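Local coordinates for protein polyketide synthase (Lyngbya majuscula 19L, PDB 3QIT) that probably hydrolyses a thioester and forms a terminal alkene with loss of sulfate and carbon dioxide, in curacin A biosynthesis, at residues B[59-64]-B[79-84]; B[13-18]-B[66-71]; B[28-33]-B[87-92]. All blocks are in the same frame, centred on the assembly; numbering follows the deposited sequence. Where two conformers were deposited one is given.

Interaction 1: residues B[59-64]-B[79-84]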
loop_
_atom_site.group_PDB
_atom_site.type_symbol
_atom_site.label_atom_id
_atom_site.label_comp_id
_atom_site.label_asym_id
_atom_site.label_seq_id
_atom_site.Cartn_x
_atom_site.Cartn_y
_atom_site.Cartn_z
ATOM N N PRO B 59 15.831 2.228 -13.505
ATOM C CA PRO B 59 14.707 1.264 -13.442
ATOM C C PRO B 59 13.432 1.920 -13.913
ATOM O O PRO B 59 13.220 3.123 -13.689
ATOM C CB PRO B 59 14.583 0.950 -11.949
ATOM C CG PRO B 59 15.219 2.096 -11.265
ATOM C CD PRO B 59 16.307 2.597 -12.158
ATOM N N ASP B 60 12.579 1.135 -14.573
ATOM C CA ASP B 60 11.198 1.558 -14.777
ATOM C C ASP B 60 10.465 1.290 -13.448
ATOM O O ASP B 60 10.467 0.159 -12.931
ATOM C CB ASP B 60 10.519 0.712 -15.870
ATOM C CG ASP B 60 11.006 1.015 -17.294
ATOM O OD1 ASP B 60 11.288 2.175 -17.652
ATOM O OD2 ASP B 60 11.082 0.051 -18.090
ATOM N N LEU B 61 9.792 2.283 -12.895
ATOM C CA LEU B 61 8.973 2.042 -11.709
ATOM C C LEU B 61 7.826 1.104 -12.083
ATOM O O LEU B 61 7.438 1.066 -13.262
ATOM C CB LEU B 61 8.465 3.372 -11.142
ATOM C CG LEU B 61 9.549 4.319 -10.618
ATOM C CD1 LEU B 61 8.906 5.646 -10.196
ATOM C CD2 LEU B 61 10.339 3.663 -9.453
ATOM N N PHE B 62 7.302 0.327 -11.128
ATOM C CA PHE B 62 6.185 -0.584 -11.463
ATOM C C PHE B 62 5.049 0.198 -12.108
ATOM O O PHE B 62 4.799 1.360 -11.758
ATOM C CB PHE B 62 5.652 -1.329 -10.235
ATOM C CG PHE B 62 6.545 -2.472 -9.768
ATOM C CD1 PHE B 62 6.964 -3.467 -10.651
ATOM C CD2 PHE B 62 6.925 -2.545 -8.441
ATOM C CE1 PHE B 62 7.816 -4.537 -10.187
ATOM C CE2 PHE B 62 7.737 -3.592 -7.974
ATOM C CZ PHE B 62 8.184 -4.586 -8.851
ATOM N N GLY B 63 4.411 -0.425 -13.095
ATOM C CA GLY B 63 3.370 0.233 -13.880
ATOM C C GLY B 63 3.848 1.192 -14.965
ATOM O O GLY B 63 3.032 1.739 -15.696
ATOM N N HIS B 64 5.163 1.402 -15.069
ATOM C CA HIS B 64 5.739 2.358 -16.027
ATOM C C HIS B 64 6.647 1.597 -16.979
ATOM O O HIS B 64 7.158 0.528 -16.644
ATOM C CB HIS B 64 6.631 3.377 -15.303
ATOM C CG HIS B 64 5.885 4.321 -14.402
ATOM N ND1 HIS B 64 5.330 3.939 -13.197
ATOM C CD2 HIS B 64 5.636 5.643 -14.529
ATOM C CE1 HIS B 64 4.765 4.988 -12.619
ATOM N NE2 HIS B 64 4.922 6.034 -13.415
ATOM N N LEU B 79 5.462 3.475 -0.743
ATOM C CA LEU B 79 6.203 2.391 -0.049
ATOM C C LEU B 79 6.596 1.257 -1.021
ATOM O O LEU B 79 7.723 0.768 -0.999
ATOM C CB LEU B 79 5.416 1.815 1.137
ATOM C CG LEU B 79 6.152 0.726 1.943
ATOM C CD1 LEU B 79 7.377 1.280 2.688
ATOM C CD2 LEU B 79 5.220 0.022 2.929
ATOM N N THR B 80 5.649 0.829 -1.858
ATOM C CA THR B 80 5.959 -0.121 -2.924
ATOM C C THR B 80 7.091 0.367 -3.824
ATOM O O THR B 80 8.043 -0.374 -4.075
ATOM C CB THR B 80 4.717 -0.436 -3.769
ATOM O OG1 THR B 80 3.784 -1.171 -2.964
ATOM C CG2 THR B 80 5.099 -1.238 -5.019
ATOM N N PHE B 81 7.013 1.613 -4.311
ATOM C CA PHE B 81 8.140 2.122 -5.121
ATOM C C PHE B 81 9.447 2.168 -4.342
ATOM O O PHE B 81 10.530 1.910 -4.907
ATOM C CB PHE B 81 7.834 3.511 -5.708
ATOM C CG PHE B 81 6.685 3.516 -6.702
ATOM C CD1 PHE B 81 6.596 2.544 -7.704
ATOM C CD2 PHE B 81 5.729 4.529 -6.678
ATOM C CE1 PHE B 81 5.565 2.548 -8.631
ATOM C CE2 PHE B 81 4.670 4.540 -7.603
ATOM C CZ PHE B 81 4.590 3.550 -8.590
ATOM N N LEU B 82 9.381 2.530 -3.063
ATOM C CA LEU B 82 10.595 2.562 -2.249
ATOM C C LEU B 82 11.193 1.170 -2.091
ATOM O O LEU B 82 12.400 0.994 -2.190
ATOM C CB LEU B 82 10.313 3.174 -0.884
ATOM C CG LEU B 82 10.193 4.686 -0.923
ATOM C CD1 LEU B 82 9.790 5.205 0.455
ATOM C CD2 LEU B 82 11.493 5.324 -1.402
ATOM N N ALA B 83 10.340 0.173 -1.858
ATOM C CA ALA B 83 10.820 -1.197 -1.731
ATOM C C ALA B 83 11.454 -1.672 -3.042
ATOM O O ALA B 83 12.411 -2.454 -3.036
ATOM C CB ALA B 83 9.652 -2.153 -1.301
ATOM N N GLN B 84 10.856 -1.275 -4.166
ATOM C CA GLN B 84 11.362 -1.614 -5.483
ATOM C C GLN B 84 12.757 -1.015 -5.665
ATOM O O GLN B 84 13.659 -1.701 -6.143
ATOM C CB GLN B 84 10.416 -1.062 -6.583
ATOM C CG GLN B 84 10.842 -1.439 -7.999
ATOM C CD GLN B 84 10.088 -0.664 -9.097
ATOM O OE1 GLN B 84 9.104 0.053 -8.844
ATOM N NE2 GLN B 84 10.557 -0.830 -10.330
#

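Interaction 2: residues B[13-18]-B[66-71]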
loop_
_atom_site.group_PDB
_atom_site.type_symbol
_atom_site.label_atom_id
_atom_site.label_comp_id
_atom_site.label_asym_id
_atom_site.label_seq_id
_atom_site.Cartn_x
_atom_site.Cartn_y
_atom_site.Cartn_z
ATOM N N GLY B 13 6.899 -11.182 -7.184
ATOM C CA GLY B 13 6.032 -11.795 -8.180
ATOM C C GLY B 13 5.885 -10.961 -9.432
ATOM O O GLY B 13 5.075 -11.273 -10.296
ATOM N N ASN B 14 6.691 -9.907 -9.543
ATOM C CA ASN B 14 6.577 -8.975 -10.660
ATOM C C ASN B 14 7.942 -8.830 -11.313
ATOM O O ASN B 14 8.911 -9.409 -10.841
ATOM C CB ASN B 14 6.113 -7.629 -10.139
ATOM C CG ASN B 14 4.692 -7.668 -9.646
ATOM O OD1 ASN B 14 3.776 -7.765 -10.437
ATOM N ND2 ASN B 14 4.503 -7.573 -8.332
ATOM N N GLN B 15 8.009 -8.077 -12.404
ATOM C CA GLN B 15 9.299 -7.924 -13.111
ATOM C C GLN B 15 9.685 -6.468 -13.133
ATOM O O GLN B 15 8.887 -5.603 -13.516
ATOM C CB GLN B 15 9.156 -8.462 -14.535
ATOM C CG GLN B 15 8.862 -9.969 -14.578
ATOM C CD GLN B 15 10.072 -10.796 -14.194
ATOM O OE1 GLN B 15 11.200 -10.407 -14.471
ATOM N NE2 GLN B 15 9.841 -11.947 -13.547
ATOM N N ILE B 16 10.923 -6.190 -12.737
ATOM C CA ILE B 16 11.449 -4.822 -12.813
ATOM C C ILE B 16 12.338 -4.743 -14.055
ATOM O O ILE B 16 13.291 -5.484 -14.155
ATOM C CB ILE B 16 12.322 -4.513 -11.586
ATOM C CG1 ILE B 16 11.486 -4.593 -10.295
ATOM C CG2 ILE B 16 12.959 -3.089 -11.721
ATOM C CD1 ILE B 16 12.356 -4.581 -9.022
ATOM N N CYS B 17 12.068 -3.796 -14.947
ATOM C CA CYS B 17 12.971 -3.569 -16.085
ATOM C C CYS B 17 14.057 -2.580 -15.672
ATOM O O CYS B 17 13.741 -1.466 -15.222
ATOM C CB CYS B 17 12.207 -2.971 -17.276
ATOM S SG CYS B 17 13.340 -2.774 -18.721
ATOM N N LEU B 18 15.331 -2.967 -15.822
ATOM C CA LEU B 18 16.434 -2.028 -15.586
ATOM C C LEU B 18 16.986 -1.554 -16.919
ATOM O O LEU B 18 17.506 -2.358 -17.675
ATOM C CB LEU B 18 17.555 -2.741 -14.816
ATOM C CG LEU B 18 17.243 -3.260 -13.411
ATOM C CD1 LEU B 18 18.529 -3.869 -12.794
ATOM C CD2 LEU B 18 16.712 -2.167 -12.532
ATOM N N ARG B 66 8.612 -0.687 -19.220
ATOM C CA ARG B 66 8.477 -2.143 -19.399
ATOM C C ARG B 66 8.409 -2.965 -18.111
ATOM O O ARG B 66 8.398 -4.202 -18.163
ATOM C CB ARG B 66 9.627 -2.656 -20.301
ATOM C CG ARG B 66 9.612 -2.106 -21.731
ATOM C CD ARG B 66 8.531 -2.788 -22.570
ATOM N NE ARG B 66 8.315 -2.142 -23.867
ATOM C CZ ARG B 66 9.005 -2.393 -24.979
ATOM N NH1 ARG B 66 10.023 -3.258 -24.974
ATOM N NH2 ARG B 66 8.672 -1.785 -26.104
ATOM N N SER B 67 8.316 -2.300 -16.948
ATOM C CA SER B 67 8.116 -3.044 -15.711
ATOM C C SER B 67 6.666 -3.552 -15.603
ATOM O O SER B 67 5.756 -3.003 -16.240
ATOM C CB SER B 67 8.454 -2.214 -14.463
ATOM O OG SER B 67 9.854 -2.090 -14.318
ATOM N N SER B 68 6.473 -4.607 -14.812
ATOM C CA SER B 68 5.125 -5.176 -14.603
ATOM C C SER B 68 4.114 -4.161 -14.142
ATOM O O SER B 68 4.437 -3.222 -13.403
ATOM C CB SER B 68 5.164 -6.269 -13.521
ATOM O OG SER B 68 5.976 -7.301 -13.943
ATOM N N HIS B 69 2.863 -4.389 -14.546
ATOM C CA HIS B 69 1.740 -3.687 -13.909
ATOM C C HIS B 69 1.361 -4.478 -12.663
ATOM O O HIS B 69 1.406 -5.732 -12.669
ATOM C CB HIS B 69 0.542 -3.620 -14.851
ATOM C CG HIS B 69 0.787 -2.811 -16.088
ATOM N ND1 HIS B 69 -0.220 -2.464 -16.964
ATOM C CD2 HIS B 69 1.928 -2.278 -16.589
ATOM C CE1 HIS B 69 0.295 -1.756 -17.955
ATOM N NE2 HIS B 69 1.597 -1.640 -17.757
ATOM N N LEU B 70 0.956 -3.755 -11.617
ATOM C CA LEU B 70 0.540 -4.396 -10.377
ATOM C C LEU B 70 -0.942 -4.730 -10.476
ATOM O O LEU B 70 -1.784 -3.832 -10.599
ATOM C CB LEU B 70 0.870 -3.519 -9.157
ATOM C CG LEU B 70 2.353 -3.070 -9.112
ATOM C CD1 LEU B 70 2.637 -2.224 -7.871
ATOM C CD2 LEU B 70 3.270 -4.311 -9.129
ATOM N N GLU B 71 -1.253 -6.032 -10.423
ATOM C CA GLU B 71 -2.618 -6.500 -10.703
ATOM C C GLU B 71 -3.592 -6.068 -9.635
ATOM O O GLU B 71 -4.792 -5.957 -9.877
ATOM C CB GLU B 71 -2.683 -8.017 -10.801
ATOM C CG GLU B 71 -2.068 -8.620 -12.047
ATOM C CD GLU B 71 -2.379 -10.103 -12.127
ATOM O OE1 GLU B 71 -1.539 -10.901 -11.683
ATOM O OE2 GLU B 71 -3.486 -10.458 -12.580
HETATM O O HOH W 1 0.955 -7.961 -9.978
#

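Interaction 3: residues B[28-33]-B[87-92]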
loop_
_atom_site.group_PDB
_atom_site.type_symbol
_atom_site.label_atom_id
_atom_site.label_comp_id
_atom_site.label_asym_id
_atom_site.label_seq_id
_atom_site.Cartn_x
_atom_site.Cartn_y
_atom_site.Cartn_z
ATOM N N VAL B 28 28.455 3.204 -10.704
ATOM C CA VAL B 28 27.032 3.318 -11.035
ATOM C C VAL B 28 26.467 4.716 -10.794
ATOM O O VAL B 28 26.712 5.331 -9.754
ATOM C CB VAL B 28 26.203 2.269 -10.249
ATOM C CG1 VAL B 28 24.671 2.547 -10.408
ATOM C CG2 VAL B 28 26.575 0.846 -10.700
ATOM N N VAL B 29 25.670 5.183 -11.751
ATOM C CA VAL B 29 24.759 6.306 -11.534
ATOM C C VAL B 29 23.353 5.723 -11.602
ATOM O O VAL B 29 22.936 5.229 -12.645
ATOM C CB VAL B 29 24.912 7.412 -12.588
ATOM C CG1 VAL B 29 23.973 8.610 -12.316
ATOM C CG2 VAL B 29 26.376 7.940 -12.604
ATOM N N LEU B 30 22.652 5.774 -10.481
ATOM C CA LEU B 30 21.293 5.234 -10.408
ATOM C C LEU B 30 20.307 6.411 -10.546
ATOM O O LEU B 30 20.332 7.336 -9.738
ATOM C CB LEU B 30 21.100 4.479 -9.093
ATOM C CG LEU B 30 19.678 3.966 -8.767
ATOM C CD1 LEU B 30 19.229 2.986 -9.844
ATOM C CD2 LEU B 30 19.720 3.268 -7.425
ATOM N N CYS B 31 19.437 6.354 -11.560
ATOM C CA CYS B 31 18.522 7.460 -11.905
ATOM C C CYS B 31 17.068 6.986 -11.732
ATOM O O CYS B 31 16.690 5.942 -12.267
ATOM C CB CYS B 31 18.676 7.865 -13.367
ATOM S SG CYS B 31 20.376 8.390 -13.782
ATOM N N ILE B 32 16.271 7.782 -11.020
ATOM C CA ILE B 32 14.865 7.451 -10.746
ATOM C C ILE B 32 13.968 8.480 -11.456
ATOM O O ILE B 32 13.984 9.695 -11.123
ATOM C CB ILE B 32 14.562 7.447 -9.199
ATOM C CG1 ILE B 32 15.610 6.622 -8.419
ATOM C CG2 ILE B 32 13.124 6.934 -8.921
ATOM C CD1 ILE B 32 15.677 5.148 -8.804
ATOM N N HIS B 33 13.210 8.009 -12.456
ATOM C CA HIS B 33 12.282 8.868 -13.215
ATOM C C HIS B 33 11.051 9.284 -12.385
ATOM O O HIS B 33 10.824 8.765 -11.321
ATOM C CB HIS B 33 11.831 8.174 -14.527
ATOM C CG HIS B 33 10.969 6.962 -14.334
ATOM N ND1 HIS B 33 9.627 7.064 -14.048
ATOM C CD2 HIS B 33 11.241 5.632 -14.392
ATOM C CE1 HIS B 33 9.100 5.848 -13.943
ATOM N NE2 HIS B 33 10.055 4.964 -14.144
ATOM N N ARG B 87 15.260 -2.838 -3.538
ATOM C CA ARG B 87 15.601 -4.099 -4.207
ATOM C C ARG B 87 16.634 -3.910 -5.333
ATOM O O ARG B 87 17.568 -4.706 -5.457
ATOM C CB ARG B 87 14.336 -4.773 -4.754
ATOM C CG ARG B 87 14.606 -6.070 -5.497
ATOM C CD ARG B 87 15.191 -7.114 -4.539
ATOM N NE ARG B 87 15.521 -8.358 -5.223
ATOM C CZ ARG B 87 16.701 -8.608 -5.786
ATOM N NH1 ARG B 87 17.673 -7.698 -5.744
ATOM N NH2 ARG B 87 16.914 -9.775 -6.379
ATOM N N VAL B 88 16.470 -2.850 -6.133
ATOM C CA VAL B 88 17.399 -2.543 -7.220
ATOM C C VAL B 88 18.799 -2.260 -6.654
ATOM O O VAL B 88 19.801 -2.772 -7.172
ATOM C CB VAL B 88 16.923 -1.320 -8.058
ATOM C CG1 VAL B 88 18.013 -0.926 -9.047
ATOM C CG2 VAL B 88 15.621 -1.653 -8.822
ATOM N N ILE B 89 18.860 -1.491 -5.573
ATOM C CA ILE B 89 20.160 -1.201 -4.930
ATOM C C ILE B 89 20.841 -2.477 -4.454
ATOM O O ILE B 89 22.062 -2.656 -4.645
ATOM C CB ILE B 89 20.018 -0.190 -3.796
ATOM C CG1 ILE B 89 19.674 1.169 -4.390
ATOM C CG2 ILE B 89 21.352 -0.068 -2.995
ATOM C CD1 ILE B 89 19.084 2.153 -3.399
ATOM N N GLN B 90 20.058 -3.381 -3.868
ATOM C CA GLN B 90 20.603 -4.656 -3.399
ATOM C C GLN B 90 21.207 -5.462 -4.546
ATOM O O GLN B 90 22.103 -6.280 -4.335
ATOM C CB GLN B 90 19.552 -5.506 -2.653
ATOM C CG GLN B 90 18.828 -4.841 -1.462
ATOM C CD GLN B 90 19.718 -4.012 -0.536
ATOM O OE1 GLN B 90 20.684 -4.520 0.046
ATOM N NE2 GLN B 90 19.369 -2.729 -0.373
ATOM N N GLU B 91 20.733 -5.214 -5.760
ATOM C CA GLU B 91 21.204 -5.923 -6.945
ATOM C C GLU B 91 22.496 -5.318 -7.511
ATOM O O GLU B 91 23.229 -5.987 -8.239
ATOM C CB GLU B 91 20.098 -5.963 -8.010
ATOM C CG GLU B 91 20.307 -6.968 -9.149
ATOM C CD GLU B 91 20.156 -8.431 -8.735
ATOM O OE1 GLU B 91 19.824 -8.726 -7.561
ATOM O OE2 GLU B 91 20.389 -9.297 -9.608
ATOM N N LEU B 92 22.766 -4.057 -7.178
ATOM C CA LEU B 92 23.933 -3.345 -7.700
ATOM C C LEU B 92 25.163 -3.647 -6.856
ATOM O O LEU B 92 25.030 -4.186 -5.749
ATOM C CB LEU B 92 23.651 -1.825 -7.776
ATOM C CG LEU B 92 22.499 -1.457 -8.721
ATOM C CD1 LEU B 92 22.167 0.046 -8.633
ATOM C CD2 LEU B 92 22.796 -1.868 -10.175
#

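Interaction 1: residues B[59-64]-B[79-84]
A buried helix-to-loop contact, in which one glutamine side chain reaches the loop backbone, joins helix 78-91 to the segment that leaves strand 55-59 in this alpha/beta hydrolase fold. CG of Q84 stands anti to the backbone N (chi1 -177°) and the chain stays extended, so the carboxamide reaches the loop backbone at D60 and F62. NE2 donates to D60 O at 2.8 Å, on a lone pair of that carbonyl and nearly in the amide plane. On the other branch OE1 takes the N-H of F62 at 2.9 Å, again on a lone pair. With one bond to each branch, the amide is held against rotation. It also lies over one face of the F62 ring, with Q84 CD 3.7 Å above the plane, offset toward the rim; the two planes are 27° apart. An alanine in place of Q84 would remove both bonds and the amide over F62, and would probably leave the loop less firmly fixed to the helix. The F81 ring completes the contact: CE1 lies 3.9 Å from L61 CB, and F62 O sits at the ring edge, 3.4 Å from CE1. F62 O also accepts a bond from H64 ND1 at 3.0 Å, the donor standing above the carbonyl plane, across a type II turn from L61 to H64 with G63 at positive phi. Strand 14-21 packs on F62 and Q84 through I16, helix 104-115 meets L61 through M104 and F81 through L108, and M72 of the second subunit packs against F62 and T80.

Interaction 2: residues B[13-18]-B[66-71]
Strand 14-21 of the central mixed sheet is met here by the loop that runs from strand 55-59 to helix 78-91, the two segments heading in nearly opposite directions (touching parts 157° apart, end to end). Instead of a regular strand pairing, two consecutive serines lend their hydroxyls to the backbone of the strand. S68 OG, anti to its own carbonyl carbon (chi1 -63°), accepts the N-H of Q15 at 2.7 Å, while S68 N donates to Q15 O at 2.9 Å in an almost straight bond lying in the carbonyl plane. A single serine thus holds both the N-H and the C=O of Q15. Two residues along the strand, S67 OG takes the N-H of C17 at 2.9 Å, also close to straight; the same hydroxyl is hydrogen-bonded to D60 O, which ties the strand to D60. Beside these polar grips C17 packs with its CB and SG, each 4.0 Å from R66 CB, SG being anti to the backbone N. At the other end the N14 carboxamide crosses L70 at about a right angle, CD2 of the leucine coming 3.6 Å from ND2. N14 OD1 accepts a bond from a water at 2.9 Å, and that water in turn accepts the N-H of E71, so the contact is prolonged past L70 by solvent. The guanidinium of R66 leads away from the strand, its NE bonded to R188 O. Strand 5-11 lies along 14-21, bringing F8 against Q15 and C17, and F11 against I16; helix 78-91 touches I16 through Q84 and L70 through T80, while M72 of the second subunit packs on N14 and L70.

Interaction 3: residues B[28-33]-B[87-92]
The end of helix 78-91 lies against strand 28-32, the closest CA atoms being those of V28 and L92, 8.1 Å apart, a spacing that side chains must bridge. This is helix-on-sheet packing of the alpha/beta hydrolase fold, and it is wholly apolar across the interface. L30 carries most of it: its CG is anti to the backbone N (chi1 174°), which sends the forked end toward the helix. One branch, CD2, meets CG1 of I89 at 3.7 Å, the two side chains crossing at about a right angle. The other branch, CD1, leans to CG1 of V88, one residue earlier on the helix, so the fork spans two successive residues. L92 reaches back with CD1, which touches both CD2 of L30 and CG1 of V28. Strand 97-102 borders this core: L99 touches L30 and L97 touches L92, while P59 of strand 55-59 also packs on L30. On the far face of the helix R87 is salt-bridged to E91. Where the strand starts, V28 turns its CG1 anti to the backbone N, and that methyl sits 4.0 Å from CD1 of L92.

Helix 78-91 serves interactions 1 and 3, the first nested inside the chain loop closed by the second, while interaction 2 crosses both along the chain. Interactions 1 and 2 have centres about 8 Å apart and meet where G63 N lies 2.8 Å from S68 O, a probable hydrogen bond; F62 CE1 also meets N14 CB at 3.5 Å, and both contacts touch the second subunit. H33, just after strand 28-32, joins 3 to 1 through NE2, 3.0 Å from L61 N. Interactions 2 and 3 meet where L18 CD2 lies 3.9 Å from V88 CG2. L61 lies near the probable nucleophile elbow around S103, putting interaction 1 beside the likely active site.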